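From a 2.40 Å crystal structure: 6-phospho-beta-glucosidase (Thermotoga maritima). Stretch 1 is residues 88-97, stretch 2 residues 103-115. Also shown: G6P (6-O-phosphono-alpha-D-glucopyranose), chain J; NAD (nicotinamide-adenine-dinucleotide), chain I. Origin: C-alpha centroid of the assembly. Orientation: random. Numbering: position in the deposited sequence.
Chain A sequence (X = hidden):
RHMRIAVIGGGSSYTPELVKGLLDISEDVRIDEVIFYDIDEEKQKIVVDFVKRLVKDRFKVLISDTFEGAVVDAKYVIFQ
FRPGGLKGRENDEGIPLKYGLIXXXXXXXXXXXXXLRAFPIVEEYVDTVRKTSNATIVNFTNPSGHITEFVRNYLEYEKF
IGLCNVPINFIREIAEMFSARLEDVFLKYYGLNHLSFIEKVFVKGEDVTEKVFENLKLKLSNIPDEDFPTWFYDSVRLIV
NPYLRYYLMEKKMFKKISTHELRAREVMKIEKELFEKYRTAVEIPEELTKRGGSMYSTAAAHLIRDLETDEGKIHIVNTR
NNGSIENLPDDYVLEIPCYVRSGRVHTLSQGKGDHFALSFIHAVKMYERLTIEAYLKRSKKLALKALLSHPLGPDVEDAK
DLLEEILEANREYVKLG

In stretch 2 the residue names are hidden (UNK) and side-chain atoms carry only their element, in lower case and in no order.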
# COMPACT_ATOMS: atom_id res chain seq x y z
N GLY A 88 18.45 37.05 5.11
CA GLY A 88 17.34 36.19 4.72
C GLY A 88 16.61 35.62 5.92
O GLY A 88 15.38 35.62 5.94
N ARG A 89 17.37 35.16 6.91
CA ARG A 89 16.82 34.61 8.15
C ARG A 89 16.01 35.69 8.89
O ARG A 89 14.91 35.42 9.39
CB ARG A 89 17.98 34.07 8.99
CG ARG A 89 17.57 33.17 10.12
CD ARG A 89 18.67 32.91 11.09
NE ARG A 89 18.17 32.40 12.35
CZ ARG A 89 18.90 31.69 13.20
NH1 ARG A 89 20.19 31.43 12.92
NH2 ARG A 89 18.36 31.26 14.33
N GLU A 90 16.54 36.92 8.90
CA GLU A 90 15.89 38.06 9.56
C GLU A 90 14.50 38.32 8.97
O GLU A 90 13.51 38.48 9.70
CB GLU A 90 16.76 39.31 9.45
CG GLU A 90 16.40 40.37 10.46
CD GLU A 90 17.16 41.68 10.28
OE1 GLU A 90 18.29 41.66 9.71
OE2 GLU A 90 16.63 42.76 10.72
N ASN A 91 14.43 38.34 7.64
CA ASN A 91 13.16 38.44 6.92
C ASN A 91 12.25 37.26 7.22
O ASN A 91 11.06 37.47 7.46
CB ASN A 91 13.38 38.53 5.38
CG ASN A 91 14.10 39.82 4.94
OD1 ASN A 91 13.98 40.85 5.56
ND2 ASN A 91 14.85 39.73 3.83
N ASP A 92 12.83 36.05 7.22
CA ASP A 92 12.09 34.84 7.55
C ASP A 92 11.36 34.91 8.89
O ASP A 92 10.19 34.55 8.95
CB ASP A 92 13.04 33.62 7.55
CG ASP A 92 13.54 33.24 6.14
OD1 ASP A 92 12.93 33.66 5.13
OD2 ASP A 92 14.54 32.50 5.98
N GLU A 93 12.06 35.36 9.94
CA GLU A 93 11.53 35.42 11.30
C GLU A 93 10.64 36.64 11.50
O GLU A 93 9.60 36.55 12.15
CB GLU A 93 12.70 35.43 12.32
CG GLU A 93 13.68 34.28 12.14
CD GLU A 93 14.95 34.44 12.98
OE1 GLU A 93 15.38 35.60 13.23
OE2 GLU A 93 15.55 33.41 13.39
N GLY A 94 11.03 37.77 10.92
CA GLY A 94 10.39 39.07 11.20
C GLY A 94 9.07 39.35 10.50
O GLY A 94 8.13 39.89 11.10
N ILE A 95 9.00 38.98 9.22
CA ILE A 95 7.85 39.27 8.37
C ILE A 95 6.50 38.65 8.82
O ILE A 95 5.51 39.38 8.79
CB ILE A 95 8.20 38.94 6.84
CG1 ILE A 95 9.04 40.06 6.21
CG2 ILE A 95 6.96 38.61 6.00
CD1 ILE A 95 9.75 39.67 4.87
N PRO A 96 6.44 37.36 9.19
CA PRO A 96 5.19 36.76 9.66
C PRO A 96 4.62 37.40 10.91
O PRO A 96 3.40 37.35 11.10
CB PRO A 96 5.56 35.29 9.94
CG PRO A 96 6.82 35.04 9.16
CD PRO A 96 7.53 36.36 9.12
N LEU A 97 5.48 38.02 11.71
CA LEU A 97 5.09 38.51 13.04
C LEU A 97 3.91 39.48 13.00
O LEU A 97 2.96 39.31 13.74
CB LEU A 97 6.30 39.14 13.70
CG LEU A 97 7.16 38.30 14.66
CD1 LEU A 97 6.97 36.80 14.58
CD2 LEU A 97 8.64 38.69 14.64
N UNK A 103 7.14 33.42 13.57
CA UNK A 103 8.30 33.65 12.73
C UNK A 103 9.51 32.91 13.26
O UNK A 103 10.01 33.22 14.35
N UNK A 104 9.97 31.93 12.50
CA UNK A 104 11.04 31.04 12.93
C UNK A 104 11.90 30.58 11.75
O UNK A 104 11.42 30.40 10.63
o UNK A 104 12.10 27.64 13.21
c UNK A 104 11.32 29.28 14.83
n UNK A 104 13.48 28.21 14.90
c UNK A 104 10.43 29.85 13.69
c UNK A 104 12.34 28.29 14.25
N UNK A 105 13.18 30.40 12.00
CA UNK A 105 14.14 29.99 10.96
C UNK A 105 13.70 28.81 10.06
O UNK A 105 13.84 28.90 8.81
c UNK A 105 17.73 28.45 11.24
o UNK A 105 18.86 28.60 10.73
c UNK A 105 16.57 29.21 10.61
c UNK A 105 15.52 29.73 11.60
o UNK A 105 17.52 27.70 12.24
N UNK A 106 13.16 27.73 10.66
CA UNK A 106 12.88 26.49 9.94
C UNK A 106 11.42 26.07 9.96
O UNK A 106 11.04 25.19 9.21
o UNK A 106 13.32 25.00 11.87
c UNK A 106 13.74 25.32 10.51
c UNK A 106 15.19 25.78 10.74
N UNK A 107 10.62 26.67 10.83
CA UNK A 107 9.27 26.20 11.10
C UNK A 107 8.22 27.18 10.63
O UNK A 107 8.23 28.31 11.05
c UNK A 107 9.10 26.03 12.63
c UNK A 107 7.81 25.28 12.91
o UNK A 107 10.15 25.18 13.13
N UNK A 108 7.27 26.71 9.84
CA UNK A 108 6.15 27.54 9.45
C UNK A 108 6.56 28.47 8.32
O UNK A 108 7.41 28.12 7.49
N UNK A 109 6.00 29.66 8.32
CA UNK A 109 6.15 30.61 7.20
C UNK A 109 7.62 30.94 6.91
O UNK A 109 8.03 30.99 5.76
c UNK A 109 3.82 31.56 7.51
c UNK A 109 5.31 31.90 7.41
c UNK A 109 5.55 32.97 6.25
N UNK A 110 8.41 31.15 7.96
CA UNK A 110 9.85 31.28 7.86
C UNK A 110 10.55 30.15 7.15
O UNK A 110 11.45 30.39 6.33
N UNK A 111 10.14 28.91 7.43
CA UNK A 111 10.67 27.74 6.76
C UNK A 111 10.30 27.73 5.28
O UNK A 111 11.06 27.26 4.43
N UNK A 112 9.11 28.25 4.97
CA UNK A 112 8.59 28.31 3.61
C UNK A 112 9.44 29.26 2.75
O UNK A 112 9.84 28.91 1.63
c UNK A 112 6.00 28.15 1.49
c UNK A 112 7.14 28.79 3.67
c UNK A 112 5.40 28.49 0.30
c UNK A 112 6.44 30.49 1.93
c UNK A 112 6.54 29.14 2.32
c UNK A 112 5.84 30.83 0.73
c UNK A 112 5.32 29.84 -0.09
N UNK A 113 9.78 30.44 3.29
CA UNK A 113 10.57 31.38 2.50
C UNK A 113 12.01 30.92 2.43
O UNK A 113 12.65 31.04 1.40
c UNK A 113 10.46 32.82 3.03
o UNK A 113 10.55 32.84 4.45
N UNK A 114 12.53 30.35 3.52
CA UNK A 114 13.83 29.71 3.51
C UNK A 114 13.92 28.59 2.45
O UNK A 114 14.93 28.48 1.74
c UNK A 114 14.22 29.22 4.92
N UNK A 115 12.87 27.78 2.30
CA UNK A 115 12.91 26.69 1.33
C UNK A 115 12.97 27.26 -0.09
O UNK A 115 13.72 26.77 -0.97
c UNK A 115 11.70 25.72 1.48
C1 G6P J . 18.97 23.67 16.72
C2 G6P J . 18.36 23.07 15.43
C3 G6P J . 19.12 23.59 14.21
C4 G6P J . 18.97 25.10 14.19
C5 G6P J . 19.64 25.67 15.45
C6 G6P J . 19.48 27.18 15.51
O1 G6P J . 18.29 23.29 17.94
O2 G6P J . 18.36 21.64 15.39
O3 G6P J . 18.68 22.99 12.98
O4 G6P J . 19.48 25.64 12.97
O5 G6P J . 19.06 25.11 16.66
O6 G6P J . 20.59 27.79 16.15
P G6P J . 20.99 29.31 15.84
O1P G6P J . 22.31 29.55 16.54
O2P G6P J . 20.00 30.36 16.34
O3P G6P J . 21.15 29.43 14.35
PA NAD I . 25.87 31.13 7.92
O1A NAD I . 25.10 32.37 7.71
O2A NAD I . 27.21 31.31 8.67
O5B NAD I . 26.13 30.55 6.43
C5B NAD I . 27.19 29.67 6.20
C4B NAD I . 28.01 30.12 4.99
O4B NAD I . 27.28 29.90 3.79
C3B NAD I . 28.40 31.60 4.99
O3B NAD I . 29.81 31.67 5.04
C2B NAD I . 27.86 32.14 3.67
O2B NAD I . 28.75 33.05 3.06
C1B NAD I . 27.77 30.87 2.85
N9A NAD I . 26.86 30.92 1.71
C8A NAD I . 25.65 31.58 1.57
N7A NAD I . 25.18 31.27 0.34
C5A NAD I . 26.01 30.39 -0.27
C6A NAD I . 26.01 29.77 -1.51
N6A NAD I . 25.04 29.97 -2.39
N1A NAD I . 27.06 28.92 -1.84
C2A NAD I . 28.10 28.71 -0.95
N3A NAD I . 28.10 29.36 0.27
C4A NAD I . 27.08 30.18 0.59
O3 NAD I . 24.89 30.14 8.72
PN NAD I . 25.27 28.87 9.62
O1N NAD I . 24.72 29.21 10.95
O2N NAD I . 26.64 28.44 9.48
O5D NAD I . 24.42 27.67 8.97
C5D NAD I . 24.37 27.39 7.58
C4D NAD I . 23.14 26.50 7.33
O4D NAD I . 23.20 25.26 8.03
C3D NAD I . 21.85 27.16 7.79
O3D NAD I . 20.90 26.87 6.81
C2D NAD I . 21.50 26.47 9.11
O2D NAD I . 20.12 26.42 9.42
C1D NAD I . 22.14 25.11 8.98
N1N NAD I . 22.84 24.76 10.22
C2N NAD I . 24.15 24.38 10.07
C3N NAD I . 24.93 24.03 11.14
C7N NAD I . 26.37 23.65 10.89
O7N NAD I . 26.98 22.53 11.51
N7N NAD I . 27.09 24.40 10.05
C4N NAD I . 24.34 24.06 12.41
C5N NAD I . 22.99 24.43 12.59
C6N NAD I . 22.24 24.79 11.47
O HOH W 1 15.64 31.11 7.84
O HOH W 2 8.89 34.31 6.21
O HOH W 3 14.32 31.50 14.33

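Position 103 has no side-chain atoms, so it is Gly103. Its CA lies 3.2 Å from Glu93 O, with an angle of 159° at the hydrogen, a CA-H...O contact; an ideal CB would fall 1.8 Å from that same Glu93 O, a clash.

Position 104 carries three carbons, the third bearing one oxygen and one nitrogen: a terminal amide on a two-carbon arm, Gln104. Its CB points away from stretch 1, and OE1 turns back to accept from the backbone N of position 106 at 2.8 Å.

Position 105 has three carbons, the last bearing two oxygens, hence Glu105. Its CB points toward stretch 1 and lies 4.1 Å from Glu93 OE2. Glu105 OE2 sits over one face of the Arg89 guanidinium, 3.8 Å from Arg89 NH1, a long salt bridge of charges only, since no N-H points at the oxygen. The carboxylate also accepts from G6P O4 at OE1 (2.9 Å) and from NAD O2D at OE2 (2.8 Å).

Positions 106 and 107 each show one carbon bearing an oxygen and a carbon: Thr106 and Thr107. Neither touches stretch 1. Thr106 OG1 donates to Gln104 OE1 at 3.2 Å.

Position 108 lacks side-chain atoms, and its phi of 80° favours glycine: Gly108, the N-cap position of the following helix.

Position 109 has one carbon branching to two more, Val109; its CG1 packs 3.8 Å from Pro96 CG.

Positions 110 and 111 are both bare, Gly110 and Gly111. Gly110 CA approaches Asp92 O to 3.5 Å; an ideal CB on Gly110 would be tight against Asp92 O, at 3.2 Å. The same CB would clash with Gln104 O, at 2.0 Å. At Gly111 it would clash with Thr106 O.

Position 112, one carbon and a six-carbon ring, is Phe112, without contact to stretch 1.

Position 113 has one carbon and one oxygen, so it is Ser113; OG donates to Asp92 OD1 at 2.6 Å.

Positions 114 and 115 have a single carbon each: Ala114, whose CB is 3.5 Å from Asp92 OD2, and Ala115, out of reach.

The contact rests on close backbone approach: the helix axes come within 8.2 Å at 146°, and Asp92 and Gly110 CA atoms are 4.2 Å apart. Asp92 anchors it through Ser113, while one water donates to both Asp92 OD2 (2.6 Å) and Glu105 O (3.0 Å). Arg89, held by Glu93 OE2 at NE (3.0 Å), grips the G6P phosphate through NH1 to O3P (2.6 Å) and NH2 to O2P (2.7 Å), so the two stretches meet the ligand together.

Stretch 2 103-115: GQETTGVGGFSAA
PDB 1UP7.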